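Local coordinates for amino acid adenylation domain-containing protein (PDB 6ULY), which probably activates an alpha-keto acid as its acyl adenylate, so that a nonribosomal peptide synthetase module can build it into a depsipeptide, at residues Ile224-Met229 with Met333-Ala339; Phe93-Val98 with Ser173-Leu178; Val200-Val204 with Leu232-Thr237. Numbering follows the deposited sequence.

Contact 1: Ile224-Met229 with Met333-Ala339; sequences IGGIVM and MSEISSA. With QA7 (5'-O-{(S)-hydroxy[(4-methyl-2-oxopentanoyl)oxy]phosphoryl}adenosine), chain C.
Ile-224, at the first turn of helix 224-237, lays its side chain over the bend between strands 327-333 and 338-342. With chi1 t, its CG1 sits 3.5 Å from Ser-338 N, 3.8 Å from Ser-337 C and 3.7 Å from Ser-334 CA. Ile-224 and Ser-334 form the closest CA pair, at 5.3 Å. One turn on, Val-228 (chi1 t) brings CG1 to 3.3 Å from Ser-337 O, and Met-229 SD meets Ala-339 CB at 3.8 Å. The helix opens into a wider pi-type turn here: Val-228 N reaches Ile-224 O at 2.9 Å, while Met-229 N makes a weak bond of 3.5 Å to the same Ile-224 O. Opposite, Ser-334 and Glu-335 make a short 3-10 segment, and Ser-337 (phi/psi 68/33) and Ser-338 both face Met-333 in a G1 beta bulge; Met-333 O accepts Ile-336 N at 3.0 Å and Ser-338 N at 2.9 Å. The Met-Ser-Glu sequence matches the A5 core motif of adenylate-forming enzymes, and the two segments together wall one side of the adenylate pocket. Ser-334 N donates to the phosphate oxygen O29 of QA7 at 2.9 Å. The keto oxygen O31 of QA7 rests 3.2 Å from Ile-224 CG2 and 3.3 Å from Ser-338 CA. Methyl C03 of QA7 lies 3.6 Å from Ala-339 N, 3.7 Å from Gly-225 CA and 3.8 Å from Met-229 SD; a beta-carbon on Gly-225 would crowd that methyl. Asp-442 and Ala-330 also hydrogen-bond the adenylate.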
ATOM      1  N   ILE A 224       1.186 -18.661   9.116  1.00 36.67           N
ATOM      2  CA  ILE A 224       2.553 -19.134   9.319  1.00 36.85           C
ATOM      3  C   ILE A 224       2.677 -19.878  10.641  1.00 33.47           C
ATOM      4  O   ILE A 224       3.420 -20.862  10.745  1.00 37.76           O
ATOM      5  CB  ILE A 224       3.545 -17.954   9.226  1.00 38.69           C
ATOM      6  CG1 ILE A 224       4.979 -18.470   9.070  1.00 34.53           C
ATOM      7  CG2 ILE A 224       3.434 -17.037  10.442  1.00 38.00           C
ATOM      8  CD1 ILE A 224       5.303 -18.932   7.665  1.00 35.04           C
ATOM      9  N   GLY A 225       1.951 -19.434  11.670  1.00 35.76           N
ATOM     10  CA  GLY A 225       1.957 -20.156  12.933  1.00 36.89           C
ATOM     11  C   GLY A 225       1.284 -21.511  12.845  1.00 42.01           C
ATOM     12  O   GLY A 225       1.600 -22.419  13.623  1.00 33.00           O
ATOM     13  N   GLY A 226       0.352 -21.675  11.910  1.00 39.28           N
ATOM     14  CA  GLY A 226      -0.262 -22.975  11.724  1.00 41.44           C
ATOM     15  C   GLY A 226       0.657 -23.949  11.013  1.00 38.65           C
ATOM     16  O   GLY A 226       0.756 -25.118  11.397  1.00 40.47           O
ATOM     17  N   ILE A 227       1.350 -23.481   9.977  1.00 36.06           N
ATOM     18  CA  ILE A 227       2.154 -24.394   9.175  1.00 40.10           C
ATOM     19  C   ILE A 227       3.507 -24.641   9.832  1.00 40.32           C
ATOM     20  O   ILE A 227       3.960 -25.788   9.922  1.00 42.07           O
ATOM     21  CB  ILE A 227       2.295 -23.864   7.733  1.00 36.85           C
ATOM     22  CG1 ILE A 227       3.159 -24.809   6.892  1.00 42.00           C
ATOM     23  CG2 ILE A 227       2.872 -22.440   7.705  1.00 40.81           C
ATOM     24  CD1 ILE A 227       2.613 -26.235   6.794  1.00 45.45           C
ATOM     25  N   VAL A 228       4.158 -23.591  10.335  1.00 36.06           N
ATOM     26  CA  VAL A 228       5.507 -23.730  10.873  1.00 39.27           C
ATOM     27  C   VAL A 228       5.465 -23.918  12.382  1.00 35.44           C
ATOM     28  O   VAL A 228       5.901 -24.952  12.899  1.00 38.26           O
ATOM     29  CB  VAL A 228       6.389 -22.518  10.511  1.00 35.79           C
ATOM     30  CG1 VAL A 228       7.800 -22.699  11.078  1.00 36.90           C
ATOM     31  CG2 VAL A 228       6.436 -22.320   9.006  1.00 36.83           C
ATOM     32  N   MET A 229       4.949 -22.919  13.104  1.00 31.06           N
ATOM     33  CA  MET A 229       5.075 -22.933  14.558  1.00 35.24           C
ATOM     34  C   MET A 229       4.475 -24.194  15.168  1.00 36.97           C
ATOM     35  O   MET A 229       4.901 -24.620  16.248  1.00 39.12           O
ATOM     36  CB  MET A 229       4.415 -21.697  15.164  1.00 26.75           C
ATOM     37  CG  MET A 229       4.598 -21.592  16.668  1.00 30.38           C
ATOM     38  SD  MET A 229       3.913 -20.080  17.376  1.00 38.10           S
ATOM     39  CE  MET A 229       2.164 -20.308  17.060  1.00 38.07           C
ATOM     40  N   MET A 333       6.451 -13.261  12.328  1.00 35.46           N
ATOM     41  CA  MET A 333       5.949 -12.829  11.034  1.00 40.41           C
ATOM     42  C   MET A 333       6.175 -13.951  10.036  1.00 36.67           C
ATOM     43  O   MET A 333       7.095 -14.756  10.187  1.00 36.51           O
ATOM     44  CB  MET A 333       6.644 -11.551  10.532  1.00 38.11           C
ATOM     45  CG  MET A 333       6.788 -10.442  11.565  1.00 39.58           C
ATOM     46  SD  MET A 333       7.713  -9.016  10.936  1.00 41.12           S
ATOM     47  CE  MET A 333       6.638  -8.488   9.598  1.00 31.52           C
ATOM     48  N   SER A 334       5.332 -13.988   9.006  1.00 40.85           N
ATOM     49  CA  SER A 334       5.542 -14.957   7.939  1.00 38.46           C
ATOM     50  C   SER A 334       6.937 -14.807   7.344  1.00 39.87           C
ATOM     51  O   SER A 334       7.579 -15.804   6.991  1.00 38.64           O
ATOM     52  CB  SER A 334       4.469 -14.793   6.864  1.00 34.46           C
ATOM     53  OG  SER A 334       4.649 -13.578   6.164  1.00 55.69           O
ATOM     54  N   GLU A 335       7.435 -13.566   7.250  1.00 38.38           N
ATOM     55  CA  GLU A 335       8.741 -13.317   6.647  1.00 36.88           C
ATOM     56  C   GLU A 335       9.890 -13.898   7.461  1.00 36.65           C
ATOM     57  O   GLU A 335      10.994 -14.049   6.925  1.00 38.85           O
ATOM     58  CB  GLU A 335       8.975 -11.812   6.469  1.00 38.58           C
ATOM     59  CG  GLU A 335       8.096 -11.156   5.424  1.00 39.33           C
ATOM     60  CD  GLU A 335       6.790 -10.635   5.989  1.00 38.00           C
ATOM     61  OE1 GLU A 335       6.346 -11.135   7.047  1.00 41.10           O
ATOM     62  OE2 GLU A 335       6.209  -9.719   5.375  1.00 38.92           O
ATOM     63  N   ILE A 336       9.661 -14.222   8.733  1.00 40.77           N
ATOM     64  CA  ILE A 336      10.711 -14.767   9.589  1.00 36.59           C
ATOM     65  C   ILE A 336      10.289 -16.139  10.111  1.00 40.58           C
ATOM     66  O   ILE A 336      10.749 -16.583  11.170  1.00 37.49           O
ATOM     67  CB  ILE A 336      11.043 -13.794  10.737  1.00 38.65           C
ATOM     68  CG1 ILE A 336       9.801 -13.504  11.582  1.00 39.37           C
ATOM     69  CG2 ILE A 336      11.605 -12.474  10.182  1.00 40.24           C
ATOM     70  CD1 ILE A 336      10.037 -12.510  12.696  1.00 33.10           C
ATOM     71  N   SER A 337       9.410 -16.817   9.363  1.00 38.62           N
ATOM     72  CA  SER A 337       9.050 -18.217   9.598  1.00 41.82           C
ATOM     73  C   SER A 337       8.270 -18.427  10.895  1.00 39.61           C
ATOM     74  O   SER A 337       8.388 -19.481  11.526  1.00 40.77           O
ATOM     75  CB  SER A 337      10.292 -19.115   9.594  1.00 43.84           C
ATOM     76  OG  SER A 337      10.948 -19.065   8.342  1.00 43.66           O
ATOM     77  N   SER A 338       7.459 -17.441  11.282  1.00 36.61           N
ATOM     78  CA  SER A 338       6.556 -17.512  12.432  1.00 41.80           C
ATOM     79  C   SER A 338       7.239 -16.928  13.667  1.00 40.42           C
ATOM     80  O   SER A 338       7.932 -15.909  13.564  1.00 38.90           O
ATOM     81  CB  SER A 338       6.043 -18.949  12.668  1.00 36.78           C
ATOM     82  OG  SER A 338       6.909 -19.747  13.461  1.00 41.27           O
ATOM     83  N   ALA A 339       7.035 -17.531  14.836  1.00 41.67           N
ATOM     84  CA  ALA A 339       7.424 -16.874  16.078  1.00 42.21           C
ATOM     85  C   ALA A 339       8.938 -16.843  16.241  1.00 39.11           C
ATOM     86  O   ALA A 339       9.640 -17.784  15.869  1.00 38.91           O
ATOM     87  CB  ALA A 339       6.789 -17.580  17.270  1.00 36.32           C
TER
HETATM   88  C01 QA7 C 701       3.449 -15.982  16.847  1.00 44.33           C
HETATM   89  C02 QA7 C 701       2.799 -16.158  15.526  1.00 40.95           C
HETATM   90  C03 QA7 C 701       3.396 -17.337  14.807  1.00 43.30           C
HETATM   91  C04 QA7 C 701       2.882 -14.819  14.868  1.00 43.01           C
HETATM   92  C05 QA7 C 701       3.191 -14.772  13.405  1.00 44.10           C
HETATM   93  C06 QA7 C 701       2.306 -13.981  12.498  1.00 42.01           C
HETATM   94  C10 QA7 C 701       2.802 -10.707  11.453  1.00 43.28           C
HETATM   95  C11 QA7 C 701       2.435  -9.531  12.064  1.00 47.53           C
HETATM   96  C12 QA7 C 701       3.689  -8.906  12.808  1.00 49.13           C
HETATM   97  C13 QA7 C 701       3.201  -8.267  13.730  1.00 49.35           C
HETATM   98  C14 QA7 C 701       1.777  -8.992  14.128  1.00 50.13           C
HETATM   99  C16 QA7 C 701       2.301 -10.904  15.446  1.00 47.33           C
HETATM  100  C18 QA7 C 701       2.098 -10.148  17.429  1.00 44.48           C
HETATM  101  C19 QA7 C 701       2.021  -9.890  18.794  1.00 39.75           C
HETATM  102  C21 QA7 C 701       1.461  -7.771  18.373  1.00 45.70           C
HETATM  103  C23 QA7 C 701       1.832  -9.151  16.590  1.00 44.86           C
HETATM  104  N15 QA7 C 701       1.955  -9.656  15.356  1.00 45.42           N
HETATM  105  N17 QA7 C 701       2.394 -11.223  16.704  1.00 46.52           N
HETATM  106  N20 QA7 C 701       1.713  -8.710  19.211  1.00 47.49           N
HETATM  107  N22 QA7 C 701       1.509  -7.953  17.103  1.00 47.65           N
HETATM  108  N24 QA7 C 701       2.305 -10.918  19.700  1.00 43.04           N
HETATM  109  O07 QA7 C 701       2.593 -13.793  11.193  1.00 48.97           O
HETATM  110  O09 QA7 C 701       1.762 -11.282  10.756  1.00 48.93           O
HETATM  111  O25 QA7 C 701       1.496  -9.788  13.199  1.00 45.76           O
HETATM  112  O26 QA7 C 701       2.796  -6.920  13.415  1.00 51.27           O
HETATM  113  O27 QA7 C 701       4.638  -8.095  11.969  1.00 49.27           O
HETATM  114  O28 QA7 C 701       0.790 -13.345   9.680  1.00 59.20           O
HETATM  115  O29 QA7 C 701       2.822 -12.623   9.098  1.00 42.14           O
HETATM  116  O30 QA7 C 701       1.370 -13.530  12.933  1.00 45.83           O
HETATM  117  O31 QA7 C 701       4.113 -15.300  13.008  1.00 46.39           O
HETATM  118  P08 QA7 C 701       1.959 -12.736  10.194  1.00 53.97           P

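Contact 2: Phe93-Val98 with Ser173-Leu178; sequences FVPTLV and SVFFIL
Two strands run side by side in parallel, 94-97 against 173-178, their axes 4.4 Å apart at the closest and 17° from alignment. Thr-96 pairs with Phe-176 (CA to CA 4.5 Å) and Leu-97 with Ile-177 (4.7 Å). The ladder is Phe-176 N to Pro-95 O at 2.6 Å, Leu-97 N to Phe-176 O at 2.9 Å, and a weak Leu-178 N to Leu-97 O at 3.4 Å. Before it, Val-174 leaves extended geometry (psi -36°), and water 1 donates to both Phe-93 O (2.6 Å) and Val-174 O (2.7 Å), bridging the strands.

On the face of Thr-96 and Phe-176, the Phe-176 ring (chi1 m, chi2 -75°) meets Val-94, whose t rotamer places CG1 3.4 Å from Phe-176 CD2. On the face of Leu-97 and Ile-177, Leu-97 (m, t) sets CD1 over the Phe-175 ring, 4.1 Å from its centroid and 22° off the normal, a CH-pi contact; Phe-175 takes chi1 p with chi2 82°, and its CB touches Pro-95 CD at 3.8 Å. Val-98 CG2 closes on Leu-178 CD2 at 3.5 Å.

Within this mixed sheet of the AMP-binding fold, strand 70-74 flanks 94-97 and strand 188-192 flanks 173-178, while Phe-85 of helix 78-91 packs on Pro-95 and Phe-175 and Leu-121 on Thr-96 and Phe-176.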
ATOM      1  N   PHE A  93       8.075 -29.666  -5.391  1.00 46.44           N
ATOM      2  CA  PHE A  93       7.133 -28.627  -5.753  1.00 40.96           C
ATOM      3  C   PHE A  93       7.020 -27.640  -4.603  1.00 44.72           C
ATOM      4  O   PHE A  93       7.240 -27.989  -3.437  1.00 42.97           O
ATOM      5  CB  PHE A  93       5.769 -29.233  -6.075  1.00 44.21           C
ATOM      6  CG  PHE A  93       5.842 -30.472  -6.927  1.00 46.48           C
ATOM      7  CD1 PHE A  93       6.718 -30.541  -7.998  1.00 49.24           C
ATOM      8  CD2 PHE A  93       5.050 -31.575  -6.645  1.00 44.16           C
ATOM      9  CE1 PHE A  93       6.794 -31.677  -8.779  1.00 50.73           C
ATOM     10  CE2 PHE A  93       5.121 -32.715  -7.423  1.00 40.32           C
ATOM     11  CZ  PHE A  93       5.994 -32.768  -8.490  1.00 42.99           C
ATOM     12  N   VAL A  94       6.686 -26.400  -4.941  1.00 41.86           N
ATOM     13  CA  VAL A  94       6.625 -25.313  -3.967  1.00 46.58           C
ATOM     14  C   VAL A  94       5.169 -24.953  -3.694  1.00 42.40           C
ATOM     15  O   VAL A  94       4.528 -24.284  -4.521  1.00 45.21           O
ATOM     16  CB  VAL A  94       7.397 -24.078  -4.463  1.00 41.30           C
ATOM     17  CG1 VAL A  94       7.506 -23.054  -3.358  1.00 41.42           C
ATOM     18  CG2 VAL A  94       8.776 -24.468  -4.959  1.00 43.60           C
ATOM     19  N   PRO A  95       4.606 -25.349  -2.557  1.00 44.29           N
ATOM     20  CA  PRO A  95       3.230 -24.954  -2.249  1.00 44.54           C
ATOM     21  C   PRO A  95       3.114 -23.458  -2.040  1.00 41.61           C
ATOM     22  O   PRO A  95       4.017 -22.808  -1.511  1.00 43.99           O
ATOM     23  CB  PRO A  95       2.921 -25.708  -0.951  1.00 41.03           C
ATOM     24  CG  PRO A  95       3.930 -26.788  -0.875  1.00 40.34           C
ATOM     25  CD  PRO A  95       5.157 -26.233  -1.520  1.00 42.96           C
ATOM     26  N   THR A  96       1.971 -22.921  -2.440  1.00 41.17           N
ATOM     27  CA  THR A  96       1.599 -21.539  -2.162  1.00 43.15           C
ATOM     28  C   THR A  96       0.473 -21.574  -1.135  1.00 41.03           C
ATOM     29  O   THR A  96      -0.682 -21.846  -1.473  1.00 43.22           O
ATOM     30  CB  THR A  96       1.175 -20.824  -3.437  1.00 43.66           C
ATOM     31  OG1 THR A  96       2.200 -20.980  -4.426  1.00 41.91           O
ATOM     32  CG2 THR A  96       0.940 -19.351  -3.164  1.00 42.76           C
ATOM     33  N   LEU A  97       0.816 -21.300   0.120  1.00 38.20           N
ATOM     34  CA  LEU A  97      -0.140 -21.376   1.216  1.00 37.33           C
ATOM     35  C   LEU A  97      -0.969 -20.099   1.242  1.00 42.19           C
ATOM     36  O   LEU A  97      -0.452 -19.021   1.554  1.00 49.23           O
ATOM     37  CB  LEU A  97       0.591 -21.588   2.538  1.00 43.64           C
ATOM     38  CG  LEU A  97       1.635 -22.710   2.553  1.00 42.27           C
ATOM     39  CD1 LEU A  97       2.169 -22.914   3.961  1.00 38.67           C
ATOM     40  CD2 LEU A  97       1.051 -23.999   2.009  1.00 41.15           C
ATOM     41  N   VAL A  98      -2.252 -20.216   0.905  1.00 44.22           N
ATOM     42  CA  VAL A  98      -3.186 -19.097   0.979  1.00 45.01           C
ATOM     43  C   VAL A  98      -4.579 -19.653   1.233  1.00 50.12           C
ATOM     44  O   VAL A  98      -4.991 -20.646   0.624  1.00 49.70           O
ATOM     45  CB  VAL A  98      -3.147 -18.234  -0.302  1.00 50.38           C
ATOM     46  CG1 VAL A  98      -3.455 -19.070  -1.528  1.00 46.84           C
ATOM     47  CG2 VAL A  98      -4.118 -17.058  -0.185  1.00 48.68           C
ATOM     48  N   SER A 173      13.730 -23.507  -2.245  1.00 36.14           N
ATOM     49  CA  SER A 173      12.465 -22.970  -1.761  1.00 39.98           C
ATOM     50  C   SER A 173      11.524 -24.109  -1.390  1.00 42.76           C
ATOM     51  O   SER A 173      11.338 -25.051  -2.166  1.00 39.56           O
ATOM     52  CB  SER A 173      11.828 -22.087  -2.829  1.00 39.63           C
ATOM     53  OG  SER A 173      12.624 -20.944  -3.081  1.00 43.84           O
ATOM     54  N   VAL A 174      10.924 -24.024  -0.206  1.00 40.81           N
ATOM     55  CA  VAL A 174      10.062 -25.086   0.297  1.00 38.89           C
ATOM     56  C   VAL A 174       8.586 -24.726   0.164  1.00 42.96           C
ATOM     57  O   VAL A 174       7.762 -25.602  -0.103  1.00 39.59           O
ATOM     58  CB  VAL A 174      10.427 -25.432   1.759  1.00 37.79           C
ATOM     59  CG1 VAL A 174      10.114 -24.267   2.691  1.00 40.15           C
ATOM     60  CG2 VAL A 174       9.710 -26.711   2.202  1.00 45.83           C
ATOM     61  N   PHE A 175       8.226 -23.454   0.343  1.00 37.99           N
ATOM     62  CA  PHE A 175       6.868 -23.017   0.039  1.00 38.56           C
ATOM     63  C   PHE A 175       6.815 -21.498  -0.044  1.00 44.66           C
ATOM     64  O   PHE A 175       7.681 -20.792   0.479  1.00 40.96           O
ATOM     65  CB  PHE A 175       5.850 -23.525   1.076  1.00 35.42           C
ATOM     66  CG  PHE A 175       6.049 -22.977   2.465  1.00 36.70           C
ATOM     67  CD1 PHE A 175       5.571 -21.722   2.811  1.00 41.01           C
ATOM     68  CD2 PHE A 175       6.682 -23.731   3.434  1.00 39.51           C
ATOM     69  CE1 PHE A 175       5.750 -21.222   4.089  1.00 35.62           C
ATOM     70  CE2 PHE A 175       6.864 -23.238   4.713  1.00 36.77           C
ATOM     71  CZ  PHE A 175       6.392 -21.981   5.041  1.00 35.76           C
ATOM     72  N   PHE A 176       5.782 -21.015  -0.729  1.00 39.55           N
ATOM     73  CA  PHE A 176       5.361 -19.626  -0.673  1.00 39.38           C
ATOM     74  C   PHE A 176       4.251 -19.466   0.360  1.00 41.34           C
ATOM     75  O   PHE A 176       3.499 -20.401   0.640  1.00 37.94           O
ATOM     76  CB  PHE A 176       4.842 -19.154  -2.032  1.00 39.61           C
ATOM     77  CG  PHE A 176       5.869 -19.173  -3.122  1.00 39.31           C
ATOM     78  CD1 PHE A 176       6.856 -18.205  -3.177  1.00 42.18           C
ATOM     79  CD2 PHE A 176       5.832 -20.142  -4.108  1.00 35.38           C
ATOM     80  CE1 PHE A 176       7.797 -18.212  -4.187  1.00 44.23           C
ATOM     81  CE2 PHE A 176       6.767 -20.157  -5.119  1.00 42.26           C
ATOM     82  CZ  PHE A 176       7.755 -19.186  -5.161  1.00 44.76           C
ATOM     83  N   ILE A 177       4.139 -18.263   0.914  1.00 42.20           N
ATOM     84  CA  ILE A 177       3.026 -17.934   1.796  1.00 42.01           C
ATOM     85  C   ILE A 177       2.688 -16.464   1.607  1.00 46.53           C
ATOM     86  O   ILE A 177       3.577 -15.614   1.495  1.00 42.88           O
ATOM     87  CB  ILE A 177       3.332 -18.269   3.273  1.00 43.51           C
ATOM     88  CG1 ILE A 177       2.119 -17.937   4.152  1.00 42.55           C
ATOM     89  CG2 ILE A 177       4.558 -17.529   3.762  1.00 37.48           C
ATOM     90  CD1 ILE A 177       2.109 -18.666   5.493  1.00 39.12           C
ATOM     91  N   LEU A 178       1.393 -16.174   1.561  1.00 48.83           N
ATOM     92  CA  LEU A 178       0.910 -14.837   1.265  1.00 44.99           C
ATOM     93  C   LEU A 178       0.685 -14.051   2.549  1.00 48.72           C
ATOM     94  O   LEU A 178       0.241 -14.602   3.559  1.00 46.47           O
ATOM     95  CB  LEU A 178      -0.380 -14.915   0.452  1.00 44.65           C
ATOM     96  CG  LEU A 178      -0.206 -14.896  -1.070  1.00 54.48           C
ATOM     97  CD1 LEU A 178       0.951 -15.758  -1.548  1.00 48.95           C
ATOM     98  CD2 LEU A 178      -1.499 -15.350  -1.733  1.00 49.57           C
TER
HETATM   99  O   HOH W   1       8.339 -28.064  -1.083  1.00 43.16           O
HETATM  100  O   HOH W   2      -1.575 -17.069   3.504  1.00 53.06           O

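Contact 3: Val200-Val204 with Leu232-Thr237; sequences VKGTV and LVNVYT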
ATOM      1  N   VAL A 200      11.957 -23.686  13.316  1.00 33.01           N
ATOM      2  CA  VAL A 200      11.481 -24.874  14.015  1.00 37.99           C
ATOM      3  C   VAL A 200      12.459 -25.262  15.116  1.00 45.61           C
ATOM      4  O   VAL A 200      12.072 -25.476  16.271  1.00 43.01           O
ATOM      5  CB  VAL A 200      11.266 -26.027  13.019  1.00 38.05           C
ATOM      6  CG1 VAL A 200      11.231 -27.355  13.745  1.00 40.40           C
ATOM      7  CG2 VAL A 200       9.983 -25.812  12.224  1.00 38.44           C
ATOM      8  N   LYS A 201      13.749 -25.346  14.776  1.00 44.39           N
ATOM      9  CA  LYS A 201      14.742 -25.773  15.757  1.00 37.46           C
ATOM     10  C   LYS A 201      14.886 -24.752  16.873  1.00 36.27           C
ATOM     11  O   LYS A 201      15.011 -25.119  18.045  1.00 43.51           O
ATOM     12  CB  LYS A 201      16.078 -26.024  15.063  1.00 45.47           C
ATOM     13  CG  LYS A 201      16.020 -27.179  14.076  1.00 41.67           C
ATOM     14  CD  LYS A 201      17.296 -27.316  13.264  1.00 54.45           C
ATOM     15  CE  LYS A 201      17.216 -28.524  12.344  1.00 50.56           C
ATOM     16  NZ  LYS A 201      18.407 -28.657  11.471  1.00 60.75           N
ATOM     17  N   GLY A 202      14.867 -23.463  16.536  1.00 45.61           N
ATOM     18  CA  GLY A 202      14.868 -22.449  17.576  1.00 44.13           C
ATOM     19  C   GLY A 202      13.636 -22.530  18.455  1.00 40.88           C
ATOM     20  O   GLY A 202      13.724 -22.417  19.680  1.00 41.97           O
ATOM     21  N   THR A 203      12.468 -22.733  17.840  1.00 40.93           N
ATOM     22  CA  THR A 203      11.229 -22.814  18.607  1.00 45.40           C
ATOM     23  C   THR A 203      11.227 -24.032  19.525  1.00 40.68           C
ATOM     24  O   THR A 203      10.806 -23.943  20.684  1.00 40.42           O
ATOM     25  CB  THR A 203      10.030 -22.854  17.653  1.00 41.58           C
ATOM     26  OG1 THR A 203       9.887 -21.577  17.017  1.00 40.12           O
ATOM     27  CG2 THR A 203       8.739 -23.204  18.399  1.00 38.07           C
ATOM     28  N   VAL A 204      11.698 -25.178  19.025  1.00 39.76           N
ATOM     29  CA  VAL A 204      11.736 -26.387  19.847  1.00 43.70           C
ATOM     30  C   VAL A 204      12.645 -26.187  21.054  1.00 46.54           C
ATOM     31  O   VAL A 204      12.315 -26.604  22.172  1.00 47.53           O
ATOM     32  CB  VAL A 204      12.185 -27.590  18.998  1.00 45.44           C
ATOM     33  CG1 VAL A 204      12.497 -28.793  19.887  1.00 39.34           C
ATOM     34  CG2 VAL A 204      11.118 -27.941  17.975  1.00 43.16           C
ATOM     35  N   LEU A 232       4.816 -28.024  11.379  1.00 38.01           N
ATOM     36  CA  LEU A 232       6.179 -28.472  11.097  1.00 37.59           C
ATOM     37  C   LEU A 232       6.960 -28.724  12.381  1.00 35.64           C
ATOM     38  O   LEU A 232       7.757 -29.666  12.452  1.00 40.10           O
ATOM     39  CB  LEU A 232       6.903 -27.458  10.213  1.00 38.99           C
ATOM     40  CG  LEU A 232       6.440 -27.417   8.755  1.00 40.59           C
ATOM     41  CD1 LEU A 232       7.225 -26.363   7.984  1.00 37.26           C
ATOM     42  CD2 LEU A 232       6.567 -28.776   8.083  1.00 38.72           C
ATOM     43  N   VAL A 233       6.754 -27.897  13.406  1.00 38.50           N
ATOM     44  CA  VAL A 233       7.353 -28.183  14.705  1.00 30.07           C
ATOM     45  C   VAL A 233       6.916 -29.558  15.192  1.00 42.77           C
ATOM     46  O   VAL A 233       7.708 -30.311  15.772  1.00 41.53           O
ATOM     47  CB  VAL A 233       6.984 -27.086  15.720  1.00 37.31           C
ATOM     48  CG1 VAL A 233       7.159 -27.597  17.144  1.00 42.68           C
ATOM     49  CG2 VAL A 233       7.830 -25.845  15.493  1.00 42.36           C
ATOM     50  N   ASN A 234       5.649 -29.908  14.958  1.00 40.74           N
ATOM     51  CA  ASN A 234       5.128 -31.181  15.441  1.00 36.55           C
ATOM     52  C   ASN A 234       5.741 -32.351  14.682  1.00 38.12           C
ATOM     53  O   ASN A 234       6.157 -33.344  15.288  1.00 41.66           O
ATOM     54  CB  ASN A 234       3.603 -31.199  15.322  1.00 38.61           C
ATOM     55  CG  ASN A 234       2.932 -30.221  16.262  1.00 39.11           C
ATOM     56  OD1 ASN A 234       3.421 -29.960  17.363  1.00 42.07           O
ATOM     57  ND2 ASN A 234       1.804 -29.670  15.831  1.00 42.87           N
ATOM     58  N   VAL A 235       5.803 -32.258  13.351  1.00 37.85           N
ATOM     59  CA  VAL A 235       6.418 -33.325  12.566  1.00 38.52           C
ATOM     60  C   VAL A 235       7.900 -33.448  12.907  1.00 42.60           C
ATOM     61  O   VAL A 235       8.441 -34.558  12.992  1.00 39.55           O
ATOM     62  CB  VAL A 235       6.205 -33.080  11.060  1.00 35.72           C
ATOM     63  CG1 VAL A 235       6.697 -34.273  10.249  1.00 43.14           C
ATOM     64  CG2 VAL A 235       4.737 -32.817  10.761  1.00 41.43           C
ATOM     65  N   TYR A 236       8.577 -32.313  13.114  1.00 40.82           N
ATOM     66  CA  TYR A 236      10.002 -32.341  13.435  1.00 39.54           C
ATOM     67  C   TYR A 236      10.256 -33.046  14.763  1.00 43.05           C
ATOM     68  O   TYR A 236      11.203 -33.834  14.889  1.00 43.55           O
ATOM     69  CB  TYR A 236      10.560 -30.918  13.482  1.00 42.82           C
ATOM     70  CG  TYR A 236      12.033 -30.862  13.822  1.00 44.80           C
ATOM     71  CD1 TYR A 236      12.459 -30.694  15.136  1.00 41.14           C
ATOM     72  CD2 TYR A 236      13.000 -30.979  12.829  1.00 45.17           C
ATOM     73  CE1 TYR A 236      13.810 -30.643  15.451  1.00 40.84           C
ATOM     74  CE2 TYR A 236      14.351 -30.925  13.133  1.00 45.98           C
ATOM     75  CZ  TYR A 236      14.750 -30.758  14.443  1.00 44.27           C
ATOM     76  OH  TYR A 236      16.093 -30.707  14.744  1.00 46.56           O
ATOM     77  N   THR A 237       9.448 -32.743  15.779  1.00 40.76           N
ATOM     78  CA  THR A 237       9.518 -33.483  17.030  1.00 46.24           C
ATOM     79  C   THR A 237       8.866 -34.855  16.929  1.00 39.23           C
ATOM     80  O   THR A 237       9.036 -35.671  17.839  1.00 48.01           O
ATOM     81  CB  THR A 237       8.855 -32.690  18.161  1.00 41.23           C
ATOM     82  OG1 THR A 237       7.452 -32.542  17.896  1.00 44.94           O
ATOM     83  CG2 THR A 237       9.504 -31.309  18.301  1.00 41.57           C
TER
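Helices 193-207 and 224-237 cross steeply here, at -78° between the short segments, with axes 9.8 Å apart at the closest. Val-200 is the central bump. It drops into a hollow edged by Leu-232, Val-233 and Tyr-236, with its CG2 4.0 Å from Leu-232 CB and 3.9 Å from Val-233 CG2, and its CG1 3.6 Å from Tyr-236 CG. Val-233 answers from the other side, its CG2 reaching 4.0 Å from Thr-203 CG2 and its CG1 4.1 Å from Val-204 CG2. Val-204 then spans the gap between Tyr-236 and Thr-237, where its CG2 comes within 3.7 Å of Thr-237 CG2. Tyr-236, chi1 t, stretches across to the first helix and lies obliquely against Val-200, Val-204 and the extended Lys-201 chain, whose CE stands 3.4 Å from Tyr-236 OH; the amine of Lys-201 goes on to the carbonyls of Val-11, Gln-13 and Ala-15. Helix 18-26 continues the packing on the far helix through Leu-18 and Val-21.

Beta-branched side chains and one aromatic ring meet here without any polar bond between the segments, so the crossing of these two helices of the AMP-binding fold rests on fit and on burial of apolar surface.

How the contacts relate
Contact 1 lies deepest, about 7 Å from chain centre to contact centre, and is the one whose segments line the adenylate pocket; contacts 2 and 3 both sit about 17 Å out, though still largely buried. Contacts 1 and 3 share helix 224-237, continued from one to the other by a probable hydrogen bond of 2.8 Å from Leu-232 N to Ile-227 O. The same helix reaches contact 2, where Ile-227 CG1 touches Leu-97 CD1 at 3.6 Å. Contacts 2 and 3 do not touch each other. Chemistry follows place: backbone hydrogen bonds zip the strands of contact 2, apolar side chains join the helices of contact 3, and contact 1 combines close packing with ligand binding.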